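Local atomic coordinates of uncharacterized protein lp_1913 (Lactobacillus plantarum, PDB entry 3FLH), a protein that is of unknown function but carries a rhodanese-like domain, a family that includes sulfurtransferases. Residues D48-A53 / V75-T80; I54-P57 / T63-G66. All coordinates share one frame; numbering follows the deposited sequence.

Coming from the N terminus, the chain leaves strand 33-37 and reaches 48-53 in the loop before the edge strand 54-55. That strand opens the first segment of contact 2. Helix 58-64 follows, and R64 near its C-terminal end reaches back to the strand and the residues just after it, so contact 2 closes a short loop of five intervening residues. The chain then enters strand 73-77, where Y77 meets 48-53 and closes the longer loop of contact 1. Contact 2 is therefore nested inside contact 1. Their centres lie about 13 Å apart. Contact 1 ties the connecting loop to strand 73-77, and contact 2 ties helix 58-64 to edge strand 54-55 of the same parallel sheet.

Contact 1: residues D48-A53 / V75-T80; sequences DQIKGA and VVYDWT
I50 lays CD1 over one face of the Y77 ring. The methyl carbon sits 3.8 Å from the ring centroid and 25° off the ring normal, a CH-pi contact. It is displaced toward the rim on the CE2 side, where I50 CD1 comes within 3.4 Å of Y77 CE2. I50 CG1 follows over the hydroxyl end, 3.8 Å from Y77 CZ. The two side chains run antiparallel, so CD1 lies further toward the ring's base than CG1. A53 comes at the ring edge instead, near the ring plane, with its CB 3.7 Å from Y77 OH.

The hydroxyl receives the backbone N-H of I50. I50 N and Y77 OH are 3.0 Å apart, and the bond is nearly straight at 174°. This bond and the I50 packing join the loop before strand 54-55 to strand 73-77. Q49 adds its CB beside the same oxygen, at 3.5 Å from Y77 OH. Y77 CG stands between its own backbone N and carbonyl carbon (chi1 74°), and from there the ring reaches across to the loop. A type II turn from I50 to A53 brings both residues to the same ring.

L103 and L107 touch both I50 and Y77. In active rhodaneses the equivalent strand leads into the loop with the catalytic cysteine; here D78 follows Y77, and its role is unknown. Y77 OH also has a weak hydrogen bond with D37 OD2. The buried phenol therefore has polar partners at its oxygen and apolar carbon against its ring, a pairing that would hold the ring in one orientation and tether the loop at I50.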
loop_
_atom_site.group_PDB
_atom_site.type_symbol
_atom_site.label_atom_id
_atom_site.label_comp_id
_atom_site.label_asym_id
_atom_site.label_seq_id
_atom_site.Cartn_x
_atom_site.Cartn_y
_atom_site.Cartn_z
ATOM N N ASP B 48 -16.294 6.420 14.915
ATOM C CA ASP B 48 -15.739 7.441 14.033
ATOM C C ASP B 48 -15.785 7.016 12.568
ATOM O O ASP B 48 -14.945 7.417 11.768
ATOM C CB ASP B 48 -14.292 7.757 14.431
ATOM C CG ASP B 48 -13.417 6.510 14.522
ATOM O OD1 ASP B 48 -12.195 6.663 14.724
ATOM O OD2 ASP B 48 -13.941 5.378 14.399
ATOM N N GLN B 49 -16.781 6.213 12.216
ATOM C CA GLN B 49 -16.904 5.738 10.846
ATOM C C GLN B 49 -17.343 6.830 9.876
ATOM O O GLN B 49 -17.820 7.898 10.276
ATOM C CB GLN B 49 -17.902 4.583 10.773
ATOM C CG GLN B 49 -19.343 5.016 10.983
ATOM C CD GLN B 49 -19.815 4.849 12.416
ATOM O OE1 GLN B 49 -19.027 4.930 13.362
ATOM N NE2 GLN B 49 -21.116 4.625 12.582
ATOM N N ILE B 50 -17.164 6.541 8.595
ATOM C CA ILE B 50 -17.547 7.434 7.519
ATOM C C ILE B 50 -19.075 7.470 7.502
ATOM O O ILE B 50 -19.735 6.460 7.770
ATOM C CB ILE B 50 -17.006 6.899 6.156
ATOM C CG1 ILE B 50 -15.476 7.009 6.137
ATOM C CG2 ILE B 50 -17.625 7.663 4.995
ATOM C CD1 ILE B 50 -14.809 6.441 4.895
ATOM N N LYS B 51 -19.630 8.639 7.199
ATOM C CA LYS B 51 -21.077 8.827 7.149
ATOM C C LYS B 51 -21.773 7.721 6.352
ATOM O O LYS B 51 -21.409 7.444 5.210
ATOM C CB LYS B 51 -21.395 10.191 6.536
ATOM C CG LYS B 51 -22.873 10.501 6.467
ATOM C CD LYS B 51 -23.139 11.897 5.916
ATOM C CE LYS B 51 -24.644 12.167 5.858
ATOM N NZ LYS B 51 -25.281 12.079 7.214
ATOM N N GLY B 52 -22.763 7.082 6.969
ATOM C CA GLY B 52 -23.499 6.022 6.301
ATOM C C GLY B 52 -22.778 4.688 6.163
ATOM O O GLY B 52 -23.313 3.745 5.571
ATOM N N ALA B 53 -21.570 4.591 6.709
ATOM C CA ALA B 53 -20.805 3.354 6.610
ATOM C C ALA B 53 -21.372 2.251 7.485
ATOM O O ALA B 53 -21.789 2.490 8.617
ATOM C CB ALA B 53 -19.342 3.602 6.980
ATOM N N VAL B 75 -17.789 -0.278 -1.153
ATOM C CA VAL B 75 -16.490 0.364 -0.973
ATOM C C VAL B 75 -16.023 0.003 0.437
ATOM O O VAL B 75 -16.682 0.332 1.421
ATOM C CB VAL B 75 -16.600 1.910 -1.107
ATOM C CG1 VAL B 75 -15.234 2.560 -0.932
ATOM C CG2 VAL B 75 -17.182 2.274 -2.475
ATOM N N VAL B 76 -14.889 -0.679 0.534
ATOM C CA VAL B 76 -14.372 -1.083 1.834
ATOM C C VAL B 76 -13.207 -0.198 2.271
ATOM O O VAL B 76 -12.557 0.428 1.439
ATOM C CB VAL B 76 -13.879 -2.557 1.802
ATOM C CG1 VAL B 76 -15.016 -3.488 1.417
ATOM C CG2 VAL B 76 -12.734 -2.695 0.813
ATOM N N TYR B 77 -12.954 -0.142 3.577
ATOM C CA TYR B 77 -11.835 0.637 4.098
ATOM C C TYR B 77 -11.425 0.204 5.501
ATOM O O TYR B 77 -12.255 -0.218 6.308
ATOM C CB TYR B 77 -12.169 2.138 4.102
ATOM C CG TYR B 77 -13.149 2.570 5.178
ATOM C CD1 TYR B 77 -12.727 2.779 6.499
ATOM C CD2 TYR B 77 -14.494 2.789 4.871
ATOM C CE1 TYR B 77 -13.622 3.198 7.479
ATOM C CE2 TYR B 77 -15.397 3.210 5.844
ATOM C CZ TYR B 77 -14.956 3.414 7.135
ATOM O OH TYR B 77 -15.838 3.866 8.079
ATOM N N ASP B 78 -10.130 0.297 5.776
ATOM C CA ASP B 78 -9.598 -0.040 7.086
ATOM C C ASP B 78 -9.139 1.307 7.624
ATOM O O ASP B 78 -9.338 2.338 6.967
ATOM C CB ASP B 78 -8.419 -1.021 6.963
ATOM C CG ASP B 78 -7.973 -1.598 8.313
ATOM O OD1 ASP B 78 -8.670 -1.395 9.334
ATOM O OD2 ASP B 78 -6.923 -2.272 8.354
ATOM N N TRP B 79 -8.528 1.322 8.800
ATOM C CA TRP B 79 -8.106 2.595 9.369
ATOM C C TRP B 79 -7.059 3.292 8.513
ATOM O O TRP B 79 -7.009 4.520 8.456
ATOM C CB TRP B 79 -7.597 2.409 10.804
ATOM C CG TRP B 79 -6.312 1.650 10.945
ATOM C CD1 TRP B 79 -6.127 0.304 10.813
ATOM C CD2 TRP B 79 -5.037 2.200 11.287
ATOM N NE1 TRP B 79 -4.808 -0.021 11.059
ATOM C CE2 TRP B 79 -4.118 1.128 11.351
ATOM C CE3 TRP B 79 -4.581 3.499 11.548
ATOM C CZ2 TRP B 79 -2.765 1.315 11.667
ATOM C CZ3 TRP B 79 -3.234 3.685 11.863
ATOM C CH2 TRP B 79 -2.345 2.596 11.919
ATOM N N THR B 80 -6.237 2.509 7.825
ATOM C CA THR B 80 -5.203 3.087 6.986
ATOM C C THR B 80 -5.024 2.241 5.727
ATOM O O THR B 80 -5.346 1.051 5.716
ATOM C CB THR B 80 -3.868 3.177 7.768
ATOM O OG1 THR B 80 -2.966 4.045 7.078
ATOM C CG2 THR B 80 -3.238 1.798 7.904
#

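Contact 2: residues I54-P57 / T63-G66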
loop_
_atom_site.group_PDB
_atom_site.type_symbol
_atom_site.label_atom_id
_atom_site.label_comp_id
_atom_site.label_asym_id
_atom_site.label_seq_id
_atom_site.Cartn_x
_atom_site.Cartn_y
_atom_site.Cartn_z
ATOM N N ILE B 54 -21.369 1.035 6.952
ATOM C CA ILE B 54 -21.868 -0.118 7.680
ATOM C C ILE B 54 -20.706 -0.798 8.393
ATOM O O ILE B 54 -19.690 -1.110 7.770
ATOM C CB ILE B 54 -22.530 -1.126 6.724
ATOM C CG1 ILE B 54 -23.681 -0.445 5.978
ATOM C CG2 ILE B 54 -23.033 -2.329 7.505
ATOM C CD1 ILE B 54 -24.297 -1.303 4.894
ATOM N N ALA B 55 -20.851 -1.010 9.698
ATOM C CA ALA B 55 -19.801 -1.651 10.487
ATOM C C ALA B 55 -19.768 -3.135 10.150
ATOM O O ALA B 55 -20.694 -3.878 10.472
ATOM C CB ALA B 55 -20.062 -1.447 11.981
HETATM N N MSE B 56 -18.696 -3.554 9.489
HETATM C CA MSE B 56 -18.542 -4.944 9.088
HETATM C C MSE B 56 -17.093 -5.414 9.178
HETATM O O MSE B 56 -16.366 -5.428 8.178
HETATM C CB MSE B 56 -19.060 -5.127 7.664
HETATM C CG MSE B 56 -18.805 -6.500 7.086
HETATM SE SE MSE B 56 -20.358 -7.197 6.221
HETATM C CE MSE B 56 -20.601 -5.856 4.862
ATOM N N PRO B 57 -16.659 -5.809 10.383
ATOM C CA PRO B 57 -15.296 -6.287 10.632
ATOM C C PRO B 57 -14.862 -7.301 9.589
ATOM O O PRO B 57 -15.597 -8.233 9.269
ATOM C CB PRO B 57 -15.398 -6.881 12.029
ATOM C CG PRO B 57 -16.388 -5.973 12.683
ATOM C CD PRO B 57 -17.459 -5.863 11.620
ATOM N N THR B 63 -18.970 -14.097 6.388
ATOM C CA THR B 63 -20.143 -14.605 7.098
ATOM C C THR B 63 -21.399 -13.749 6.919
ATOM O O THR B 63 -22.503 -14.278 6.781
ATOM C CB THR B 63 -19.861 -14.721 8.618
ATOM O OG1 THR B 63 -18.810 -15.672 8.842
ATOM C CG2 THR B 63 -21.119 -15.179 9.361
ATOM N N ARG B 64 -21.224 -12.429 6.916
ATOM C CA ARG B 64 -22.346 -11.493 6.799
ATOM C C ARG B 64 -22.560 -10.928 5.399
ATOM O O ARG B 64 -23.346 -9.997 5.206
ATOM C CB ARG B 64 -22.143 -10.337 7.777
ATOM C CG ARG B 64 -22.129 -10.752 9.243
ATOM C CD ARG B 64 -21.804 -9.570 10.141
ATOM N NE ARG B 64 -22.631 -8.415 9.807
ATOM C CZ ARG B 64 -22.366 -7.165 10.171
ATOM N NH1 ARG B 64 -21.291 -6.884 10.893
ATOM N NH2 ARG B 64 -23.178 -6.191 9.794
ATOM N N ILE B 65 -21.876 -11.505 4.421
ATOM C CA ILE B 65 -21.983 -11.027 3.054
ATOM C C ILE B 65 -23.337 -11.366 2.429
ATOM O O ILE B 65 -23.675 -10.879 1.348
ATOM C CB ILE B 65 -20.824 -11.598 2.199
ATOM C CG1 ILE B 65 -20.577 -10.696 0.993
ATOM C CG2 ILE B 65 -21.142 -13.020 1.764
ATOM C CD1 ILE B 65 -19.314 -11.037 0.250
ATOM N N GLY B 66 -24.117 -12.187 3.129
ATOM C CA GLY B 66 -25.425 -12.576 2.633
ATOM C C GLY B 66 -26.503 -11.552 2.943
ATOM O O GLY B 66 -27.659 -11.720 2.557
#
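In this rhodanese-like alpha/beta fold, R64 near the C-terminal end of helix 58-64 reaches back to the backbone carbonyl of A55 on edge strand 54-55. The stronger hydrogen bond runs from R64 NH1 to A55 O, at 3.1 Å and 146°. It uses a lone pair in the carbonyl plane, and the oxygen lies 20° out of the guanidinium plane. A second bond, from R64 NH2 to the same A55 O at 3.5 Å, is weak. A55 O thus faces both terminal nitrogens, though the grip comes mainly from NH1.

R64 NE has a long, weak ion pair with E67. R64 sets CG beside its backbone N and anti to its carbonyl carbon (chi1 -63°), and the chain bends at chi3 before the guanidinium meets A55.

Packing adds to these bonds on one side: M56, a selenomethionine, puts CB over one face of the R64 guanidinium, and M56 CA lies 3.8 Å from R64 NH1. Its side chain runs past R64 in the opposite direction, so its outer part meets the base of the arginine. M56 also touches L36 and L68, linking the contact to strand 33-37 and the loop beyond the helix. P57 CD lies at a slant to the guanidinium, 4.0 Å from R64 NH1. One bond short of the end of its side chain, M56 SE rests 3.9 Å from R64 CB.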